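PDB 3DWC: metallocarboxypeptidase, which probably releases C-terminal amino acids, other than proline, from peptides with broad specificity as a metal-dependent carboxypeptidase of the M32 family. Local coordinates for residues E213-F218 with V323-D328; L201-P206 with Q329-S334; G312-F317 with D448-G453. One frame throughout, in Å; residues are numbered along the deposited sequence.

Helix 312-326 ties the three contacts together: its last turn enters interaction 1, its first turns interaction 3, and the loop that follows it interaction 2. The centres of interactions 1 and 2 are about 13 Å apart, those of 1 and 3 about 16 Å, and those of 2 and 3 about 18 Å. Phe-218 CE2 and Phe-317 CE2, 3.9 Å apart, join 1 to 3, while Phe-326 CB and Phe-332 CE2, 4.0 Å apart, join 1 to 2. All three lie away from the cobalt held by His-267, His-271 and Glu-298. The bound glycine lies about 7 Å from Gly-453 of interaction 3 and about 12 Å from the side chain of Phe-218 in interaction 1.

Interaction 1. Residues E213-F218 with V323-D328; sequences EALCRF and VEYFGD
Tyr-325, in the last turn of helix 312-326, is the centre of this contact, its ring set against the turn of helix 209-222 that carries Ala-214, Leu-215 and Phe-218. With CG anti to the carbonyl carbon (chi1 -83°), the ring crosses to the other helix. Leu-215 CD1 lies over one face, displaced from the ring centre toward CD2; it is 3.9 Å from the Tyr-325 ring centroid and 23° off the normal, which identifies a CH-pi contact. Ala-214 CB instead arrives at the edge, in the ring plane, 3.7 Å from Tyr-325 CE1, so face and edge are both engaged. At the tip, Tyr-325 OH stops 3.6 Å from Phe-218 CB. Leu-215, with CG anti to the backbone N (chi1 -172°), divides its methyls between two rings: CD2 reaches Phe-326 CE2 at 3.8 Å, the two side chains crossing at about a right angle. Leu-215 also touches Arg-321 and Leu-322, and Phe-326 meets Phe-207 edge-to-face. Cys-216, whose CB points away from 323-328, packs on Ser-261 and Val-265, so helix 209-222 is held between helix 312-326 and helix 259-276, which bears the cobalt ligands His-267 and His-271.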
loop_
_atom_site.group_PDB
_atom_site.type_symbol
_atom_site.label_atom_id
_atom_site.label_comp_id
_atom_site.label_asym_id
_atom_site.label_seq_id
_atom_site.Cartn_x
_atom_site.Cartn_y
_atom_site.Cartn_z
ATOM N N GLU B 213 20.831 8.235 2.456
ATOM C CA GLU B 213 19.961 7.440 1.625
ATOM C C GLU B 213 20.664 7.030 0.351
ATOM O O GLU B 213 20.579 5.871 -0.088
ATOM C CB GLU B 213 18.711 8.224 1.284
ATOM C CG GLU B 213 17.789 7.403 0.436
ATOM C CD GLU B 213 16.476 8.097 0.150
ATOM O OE1 GLU B 213 15.921 7.785 -0.931
ATOM O OE2 GLU B 213 16.008 8.924 1.012
ATOM N N ALA B 214 21.364 7.973 -0.275
ATOM C CA ALA B 214 22.089 7.626 -1.481
ATOM C C ALA B 214 23.153 6.547 -1.238
ATOM O O ALA B 214 23.344 5.613 -2.068
ATOM C CB ALA B 214 22.706 8.890 -2.108
ATOM N N LEU B 215 23.863 6.663 -0.132
ATOM C CA LEU B 215 24.856 5.670 0.265
ATOM C C LEU B 215 24.263 4.278 0.523
ATOM O O LEU B 215 24.822 3.242 0.110
ATOM C CB LEU B 215 25.621 6.148 1.495
ATOM C CG LEU B 215 26.817 5.290 1.911
ATOM C CD1 LEU B 215 27.898 5.145 0.790
ATOM C CD2 LEU B 215 27.423 5.813 3.144
ATOM N N CYS B 216 23.134 4.262 1.200
ATOM C CA CYS B 216 22.406 3.038 1.452
ATOM C C CYS B 216 21.982 2.350 0.149
ATOM O O CYS B 216 22.168 1.142 0.010
ATOM C CB CYS B 216 21.203 3.344 2.340
ATOM S SG CYS B 216 21.620 3.628 4.118
ATOM N N ARG B 217 21.394 3.095 -0.784
ATOM C CA ARG B 217 21.003 2.532 -2.070
ATOM C C ARG B 217 22.208 2.017 -2.805
ATOM O O ARG B 217 22.095 1.056 -3.550
ATOM C CB ARG B 217 20.308 3.559 -2.980
ATOM C CG ARG B 217 18.967 4.008 -2.454
ATOM C CD ARG B 217 18.239 4.999 -3.383
ATOM N NE ARG B 217 17.011 5.294 -2.667
ATOM C CZ ARG B 217 15.884 4.588 -2.761
ATOM N NH1 ARG B 217 15.767 3.585 -3.640
ATOM N NH2 ARG B 217 14.854 4.939 -1.988
ATOM N N PHE B 218 23.338 2.720 -2.676
ATOM C CA PHE B 218 24.563 2.297 -3.327
ATOM C C PHE B 218 24.911 0.920 -2.789
ATOM O O PHE B 218 25.229 0.026 -3.546
ATOM C CB PHE B 218 25.719 3.269 -3.094
ATOM C CG PHE B 218 27.031 2.747 -3.594
ATOM C CD1 PHE B 218 27.316 2.741 -4.939
ATOM C CD2 PHE B 218 27.966 2.214 -2.717
ATOM C CE1 PHE B 218 28.508 2.219 -5.406
ATOM C CE2 PHE B 218 29.151 1.712 -3.171
ATOM C CZ PHE B 218 29.441 1.720 -4.505
ATOM N N VAL B 323 34.129 8.988 2.254
ATOM C CA VAL B 323 34.740 10.265 1.796
ATOM C C VAL B 323 33.938 10.866 0.611
ATOM O O VAL B 323 33.561 12.029 0.606
ATOM C CB VAL B 323 36.227 10.069 1.430
ATOM C CG1 VAL B 323 36.811 11.356 0.746
ATOM C CG2 VAL B 323 36.995 9.689 2.665
ATOM N N GLU B 324 33.608 10.011 -0.344
ATOM C CA GLU B 324 32.859 10.389 -1.530
ATOM C C GLU B 324 31.443 10.952 -1.265
ATOM O O GLU B 324 31.040 11.947 -1.894
ATOM C CB GLU B 324 32.765 9.155 -2.405
ATOM C CG GLU B 324 31.980 9.366 -3.670
ATOM C CD GLU B 324 31.767 8.065 -4.430
ATOM O OE1 GLU B 324 32.342 7.015 -4.003
ATOM O OE2 GLU B 324 31.011 8.115 -5.448
ATOM N N TYR B 325 30.705 10.312 -0.351
ATOM C CA TYR B 325 29.314 10.679 -0.051
ATOM C C TYR B 325 29.200 11.773 0.994
ATOM O O TYR B 325 28.264 12.555 0.958
ATOM C CB TYR B 325 28.504 9.445 0.387
ATOM C CG TYR B 325 27.999 8.660 -0.789
ATOM C CD1 TYR B 325 26.708 8.835 -1.301
ATOM C CD2 TYR B 325 28.838 7.818 -1.457
ATOM C CE1 TYR B 325 26.281 8.092 -2.414
ATOM C CE2 TYR B 325 28.424 7.101 -2.560
ATOM C CZ TYR B 325 27.167 7.231 -3.030
ATOM O OH TYR B 325 26.880 6.501 -4.161
ATOM N N PHE B 326 30.133 11.836 1.951
ATOM C CA PHE B 326 30.009 12.826 3.050
ATOM C C PHE B 326 31.102 13.854 3.045
ATOM O O PHE B 326 30.964 14.885 3.703
ATOM C CB PHE B 326 30.003 12.139 4.433
ATOM C CG PHE B 326 28.871 11.158 4.620
ATOM C CD1 PHE B 326 27.548 11.530 4.424
ATOM C CD2 PHE B 326 29.120 9.887 5.002
ATOM C CE1 PHE B 326 26.532 10.597 4.582
ATOM C CE2 PHE B 326 28.093 8.984 5.165
ATOM C CZ PHE B 326 26.834 9.336 4.951
ATOM N N GLY B 327 32.189 13.603 2.316
ATOM C CA GLY B 327 33.334 14.499 2.342
ATOM C C GLY B 327 34.359 13.965 3.317
ATOM O O GLY B 327 33.997 13.257 4.271
ATOM N N ASP B 328 35.637 14.274 3.077
ATOM C CA ASP B 328 36.712 13.699 3.878
ATOM C C ASP B 328 36.763 14.228 5.316
ATOM O O ASP B 328 36.534 15.427 5.573
ATOM C CB ASP B 328 38.095 13.961 3.251
ATOM C CG ASP B 328 39.121 12.867 3.579
ATOM O OD1 ASP B 328 40.222 12.939 3.022
ATOM O OD2 ASP B 328 38.840 11.919 4.351
#

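Interaction 2. Residues L201-P206 with Q329-S334; sequences LEPKGP and QPAFTS
One strong bond grips OE1 of Gln-329: Lys-204 N donates to it across 2.9 Å, almost straight at 175°, in the carbonyl plane and on a lone pair. A second bond leaves the same amide, NE2 of Gln-329 donating to Lys-204 O at 3.0 Å and 166°, again in plane with a lone pair. The side-chain amide therefore pairs with both the N-H and the C=O of a single residue, much as a neighbouring strand would, and the two bonds fix its flip and rotation. Gln-329 CG takes the crowded position between its own N and carbonyl carbon (chi1 50°), while the chain beyond runs extended. CG also lies over one face of the Phe-332 ring. Gln-329 opens a type I beta turn that runs to Phe-332, closed by Phe-332 N to Gln-329 O at 3.0 Å, which leads directly to Thr-333, the N-cap of helix 334-341, whose OG1 accepts from Asn-336 N. Ala-331 CB, within the turn, packs against the extended run of Leu-201 to Pro-203, 3.6 Å from Leu-201 O and 3.7 Å from Pro-203 CA. Beside it, Leu-201 CD1 lies 3.9 Å from Pro-330 CB, and Pro-203 CB approaches Phe-332 CE1 at 4.2 Å. Asn-336 ND2 bonds to both Leu-201 O and Ala-331 O, bridging the two loops from the helix. Glu-202 CB points away, and its carboxylate forms a salt bridge with Arg-343.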
loop_
_atom_site.group_PDB
_atom_site.type_symbol
_atom_site.label_atom_id
_atom_site.label_comp_id
_atom_site.label_asym_id
_atom_site.label_seq_id
_atom_site.Cartn_x
_atom_site.Cartn_y
_atom_site.Cartn_z
ATOM N N LEU B 201 38.773 7.500 16.405
ATOM C CA LEU B 201 38.179 8.774 16.018
ATOM C C LEU B 201 36.717 8.518 15.640
ATOM O O LEU B 201 36.418 7.718 14.724
ATOM C CB LEU B 201 38.937 9.371 14.854
ATOM C CG LEU B 201 40.464 9.430 14.972
ATOM C CD1 LEU B 201 41.083 9.918 13.675
ATOM C CD2 LEU B 201 40.908 10.327 16.129
ATOM N N GLU B 202 35.815 9.166 16.368
ATOM C CA GLU B 202 34.408 9.081 16.074
ATOM C C GLU B 202 34.070 9.927 14.853
ATOM O O GLU B 202 34.471 11.093 14.757
ATOM C CB GLU B 202 33.551 9.567 17.246
ATOM C CG GLU B 202 33.394 8.542 18.342
ATOM C CD GLU B 202 32.658 7.319 17.886
ATOM O OE1 GLU B 202 33.212 6.223 18.102
ATOM O OE2 GLU B 202 31.538 7.442 17.304
ATOM N N PRO B 203 33.318 9.350 13.926
ATOM C CA PRO B 203 32.823 10.191 12.837
ATOM C C PRO B 203 32.028 11.408 13.337
ATOM O O PRO B 203 31.163 11.270 14.212
ATOM C CB PRO B 203 31.943 9.234 12.049
ATOM C CG PRO B 203 32.571 7.877 12.327
ATOM C CD PRO B 203 32.896 7.947 13.769
ATOM N N LYS B 204 32.326 12.579 12.774
ATOM C CA LYS B 204 31.621 13.824 13.127
ATOM C C LYS B 204 30.541 14.262 12.130
ATOM O O LYS B 204 30.810 14.490 10.965
ATOM C CB LYS B 204 32.654 14.934 13.327
ATOM C CG LYS B 204 33.498 14.708 14.605
ATOM C CD LYS B 204 34.982 14.944 14.392
ATOM C CE LYS B 204 35.715 15.410 15.690
ATOM N NZ LYS B 204 35.847 16.896 15.660
ATOM N N GLY B 205 29.307 14.379 12.603
ATOM C CA GLY B 205 28.198 14.875 11.794
ATOM C C GLY B 205 28.126 16.399 11.703
ATOM O O GLY B 205 28.999 17.096 12.217
ATOM N N PRO B 206 27.082 16.932 11.039
ATOM C CA PRO B 206 25.964 16.225 10.415
ATOM C C PRO B 206 26.313 15.381 9.194
ATOM O O PRO B 206 27.270 15.672 8.459
ATOM C CB PRO B 206 24.975 17.339 10.033
ATOM C CG PRO B 206 25.713 18.623 10.211
ATOM C CD PRO B 206 26.949 18.401 10.968
ATOM N N GLN B 329 37.127 13.333 6.231
ATOM C CA GLN B 329 37.464 13.713 7.594
ATOM C C GLN B 329 38.334 12.617 8.147
ATOM O O GLN B 329 38.328 11.534 7.600
ATOM C CB GLN B 329 36.215 13.933 8.460
ATOM C CG GLN B 329 35.180 12.833 8.439
ATOM C CD GLN B 329 34.140 13.021 9.517
ATOM O OE1 GLN B 329 34.348 12.599 10.654
ATOM N NE2 GLN B 329 33.007 13.641 9.169
ATOM N N PRO B 330 39.120 12.905 9.202
ATOM C CA PRO B 330 40.099 11.974 9.765
ATOM C C PRO B 330 39.552 10.598 10.156
ATOM O O PRO B 330 40.217 9.602 9.938
ATOM C CB PRO B 330 40.617 12.739 10.990
ATOM C CG PRO B 330 40.482 14.153 10.604
ATOM C CD PRO B 330 39.180 14.212 9.895
ATOM N N ALA B 331 38.327 10.548 10.667
ATOM C CA ALA B 331 37.667 9.286 11.020
ATOM C C ALA B 331 37.552 8.306 9.861
ATOM O O ALA B 331 37.435 7.103 10.105
ATOM C CB ALA B 331 36.244 9.564 11.592
ATOM N N PHE B 332 37.547 8.815 8.617
ATOM C CA PHE B 332 37.236 8.000 7.421
ATOM C C PHE B 332 38.443 7.298 6.786
ATOM O O PHE B 332 38.833 7.574 5.629
ATOM C CB PHE B 332 36.539 8.831 6.347
ATOM C CG PHE B 332 35.152 9.318 6.708
ATOM C CD1 PHE B 332 34.417 8.787 7.779
ATOM C CD2 PHE B 332 34.564 10.300 5.931
ATOM C CE1 PHE B 332 33.172 9.235 8.066
ATOM C CE2 PHE B 332 33.276 10.766 6.226
ATOM C CZ PHE B 332 32.579 10.220 7.313
ATOM N N THR B 333 39.049 6.410 7.559
ATOM C CA THR B 333 40.140 5.567 7.073
ATOM C C THR B 333 39.672 4.152 7.366
ATOM O O THR B 333 38.857 3.964 8.240
ATOM C CB THR B 333 41.428 5.799 7.823
ATOM O OG1 THR B 333 41.273 5.334 9.168
ATOM C CG2 THR B 333 41.882 7.288 7.785
ATOM N N SER B 334 40.172 3.154 6.667
ATOM C CA SER B 334 39.676 1.798 6.899
ATOM C C SER B 334 40.057 1.239 8.258
ATOM O O SER B 334 39.309 0.468 8.853
ATOM C CB SER B 334 40.136 0.844 5.798
ATOM O OG SER B 334 41.535 0.750 5.774
#

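Interaction 3. Residues G312-F317 with D448-G453; sequences GAFMEF and DCIRKG. With SO4 (sulfate ion), chain R.
Phe-317 is driven into the C-terminal end of helix 443-451, and its atoms meet the chain in sequence order. CB starts tightly, 3.1 Å from Arg-451 O, an oxygen that lies at the ring's edge near its plane. CG is anti to the backbone N (chi1 -169°), which carries the ring onward: CD1 lies by the Lys-452 carbonyl carbon, and CE1 is 3.3 Å from Lys-452 O. At the tip, CZ reaches Gly-453 CA at 3.8 Å. That CA sits over the ring face, 3.7 Å from the Phe-317 centroid and 15° off the normal, a CH-pi contact. Nearer the start of helix 312-326, Ile-450 CG2 packs 3.6 Å from Ala-313 CB and also touches Phe-314 CB. Ala-313 O receives a CA-H...O contact from Arg-451 CA at 3.2 Å, with 137° at the hydrogen, evidence of how closely the two backbones approach. The Arg-451 side chain leads outward. Its NE bonds to Asp-448 OD1 at 3.1 Å within a salt bridge, and NH1 and NH2 make weak bonds to a sulfate ion, probably from the crystallisation liquor. Glu-316 OE1 is 4.5 Å from Arg-451 NH2, beyond a salt bridge but perhaps still an electrostatic attraction. On its other flank Phe-317 touches Phe-218 and Val-222 of helix 209-222. The helix end against which its ring face lies is a Schellman motif: Gly-453 takes positive phi with two bonds back into the last turn, Gly-453 N to Ile-450 O among the backbone bonds there, and, having no side chain, brings its CA directly onto the ring.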
loop_
_atom_site.group_PDB
_atom_site.type_symbol
_atom_site.label_atom_id
_atom_site.label_comp_id
_atom_site.label_asym_id
_atom_site.label_seq_id
_atom_site.Cartn_x
_atom_site.Cartn_y
_atom_site.Cartn_z
ATOM N N GLY B 312 36.992 -6.335 8.432
ATOM C CA GLY B 312 38.081 -5.430 8.066
ATOM C C GLY B 312 38.162 -5.176 6.575
ATOM O O GLY B 312 38.394 -4.071 6.163
ATOM N N ALA B 313 38.001 -6.235 5.765
ATOM C CA ALA B 313 38.000 -6.135 4.294
ATOM C C ALA B 313 36.973 -5.150 3.787
ATOM O O ALA B 313 37.238 -4.373 2.872
ATOM C CB ALA B 313 37.776 -7.549 3.643
ATOM N N PHE B 314 35.770 -5.206 4.336
ATOM C CA PHE B 314 34.721 -4.291 3.919
ATOM C C PHE B 314 35.034 -2.845 4.309
ATOM O O PHE B 314 34.618 -1.905 3.626
ATOM C CB PHE B 314 33.438 -4.761 4.519
ATOM C CG PHE B 314 32.230 -4.041 4.047
ATOM C CD1 PHE B 314 31.678 -4.327 2.846
ATOM C CD2 PHE B 314 31.619 -3.110 4.860
ATOM C CE1 PHE B 314 30.514 -3.722 2.435
ATOM C CE2 PHE B 314 30.468 -2.462 4.435
ATOM C CZ PHE B 314 29.918 -2.800 3.213
ATOM N N MET B 315 35.767 -2.645 5.404
ATOM C CA MET B 315 36.168 -1.286 5.777
ATOM C C MET B 315 37.007 -0.625 4.693
ATOM O O MET B 315 36.998 0.599 4.532
ATOM C CB MET B 315 36.916 -1.292 7.128
ATOM C CG MET B 315 36.053 -1.745 8.322
ATOM S SD MET B 315 34.449 -0.902 8.497
ATOM C CE MET B 315 33.326 -2.064 7.763
ATOM N N GLU B 316 37.787 -1.448 3.993
ATOM C CA GLU B 316 38.629 -0.988 2.917
ATOM C C GLU B 316 37.832 -0.476 1.741
ATOM O O GLU B 316 38.181 0.536 1.130
ATOM C CB GLU B 316 39.529 -2.109 2.447
ATOM C CG GLU B 316 40.445 -2.600 3.512
ATOM C CD GLU B 316 41.491 -3.575 2.968
ATOM O OE1 GLU B 316 41.925 -3.393 1.795
ATOM O OE2 GLU B 316 41.822 -4.527 3.716
ATOM N N PHE B 317 36.758 -1.202 1.418
ATOM C CA PHE B 317 35.766 -0.703 0.500
ATOM C C PHE B 317 34.922 0.501 1.027
ATOM O O PHE B 317 34.647 1.458 0.303
ATOM C CB PHE B 317 34.834 -1.836 0.105
ATOM C CG PHE B 317 33.935 -1.479 -1.043
ATOM C CD1 PHE B 317 34.413 -1.482 -2.352
ATOM C CD2 PHE B 317 32.601 -1.164 -0.818
ATOM C CE1 PHE B 317 33.574 -1.148 -3.429
ATOM C CE2 PHE B 317 31.755 -0.844 -1.888
ATOM C CZ PHE B 317 32.255 -0.838 -3.195
ATOM N N ASP B 448 39.075 -10.523 -1.283
ATOM C CA ASP B 448 39.131 -9.661 -2.459
ATOM C C ASP B 448 37.749 -9.228 -2.911
ATOM O O ASP B 448 37.576 -8.064 -3.248
ATOM C CB ASP B 448 39.853 -10.327 -3.638
ATOM C CG ASP B 448 41.317 -10.381 -3.452
ATOM O OD1 ASP B 448 41.777 -9.794 -2.460
ATOM O OD2 ASP B 448 42.010 -11.025 -4.290
ATOM N N CYS B 449 36.780 -10.156 -2.937
ATOM C CA CYS B 449 35.387 -9.822 -3.230
ATOM C C CYS B 449 34.835 -8.755 -2.297
ATOM O O CYS B 449 34.211 -7.797 -2.737
ATOM C CB CYS B 449 34.490 -11.063 -3.135
ATOM S SG CYS B 449 34.847 -12.371 -4.374
ATOM N N ILE B 450 35.042 -8.939 -0.999
ATOM C CA ILE B 450 34.557 -7.995 -0.018
ATOM C C ILE B 450 35.243 -6.634 -0.163
ATOM O O ILE B 450 34.569 -5.627 -0.311
ATOM C CB ILE B 450 34.705 -8.545 1.440
ATOM C CG1 ILE B 450 33.812 -9.797 1.661
ATOM C CG2 ILE B 450 34.325 -7.459 2.460
ATOM C CD1 ILE B 450 34.049 -10.600 3.003
ATOM N N ARG B 451 36.571 -6.594 -0.151
ATOM C CA ARG B 451 37.267 -5.314 -0.164
ATOM C C ARG B 451 37.064 -4.508 -1.448
ATOM O O ARG B 451 37.143 -3.288 -1.411
ATOM C CB ARG B 451 38.759 -5.485 0.204
ATOM C CG ARG B 451 39.665 -5.916 -0.869
ATOM C CD ARG B 451 41.041 -6.337 -0.267
ATOM N NE ARG B 451 41.861 -6.938 -1.294
ATOM C CZ ARG B 451 42.437 -6.258 -2.287
ATOM N NH1 ARG B 451 43.163 -6.915 -3.181
ATOM N NH2 ARG B 451 42.322 -4.923 -2.389
ATOM N N LYS B 452 36.774 -5.189 -2.555
ATOM C CA LYS B 452 36.448 -4.543 -3.805
ATOM C C LYS B 452 34.926 -4.363 -4.035
ATOM O O LYS B 452 34.542 -3.851 -5.075
ATOM C CB LYS B 452 37.007 -5.357 -4.987
ATOM C CG LYS B 452 38.523 -5.496 -5.023
ATOM C CD LYS B 452 38.951 -6.274 -6.265
ATOM C CE LYS B 452 40.483 -6.561 -6.281
ATOM N NZ LYS B 452 40.882 -7.342 -7.490
ATOM N N GLY B 453 34.073 -4.790 -3.107
ATOM C CA GLY B 453 32.637 -4.620 -3.287
ATOM C C GLY B 453 32.082 -5.364 -4.501
ATOM O O GLY B 453 31.174 -4.883 -5.180
HETATM S S SO4 R . 44.714 -4.026 -5.056
HETATM O O1 SO4 R . 45.923 -3.349 -5.529
HETATM O O2 SO4 R . 44.364 -5.141 -5.944
HETATM O O3 SO4 R . 44.974 -4.500 -3.697
HETATM O O4 SO4 R . 43.595 -3.083 -5.050
#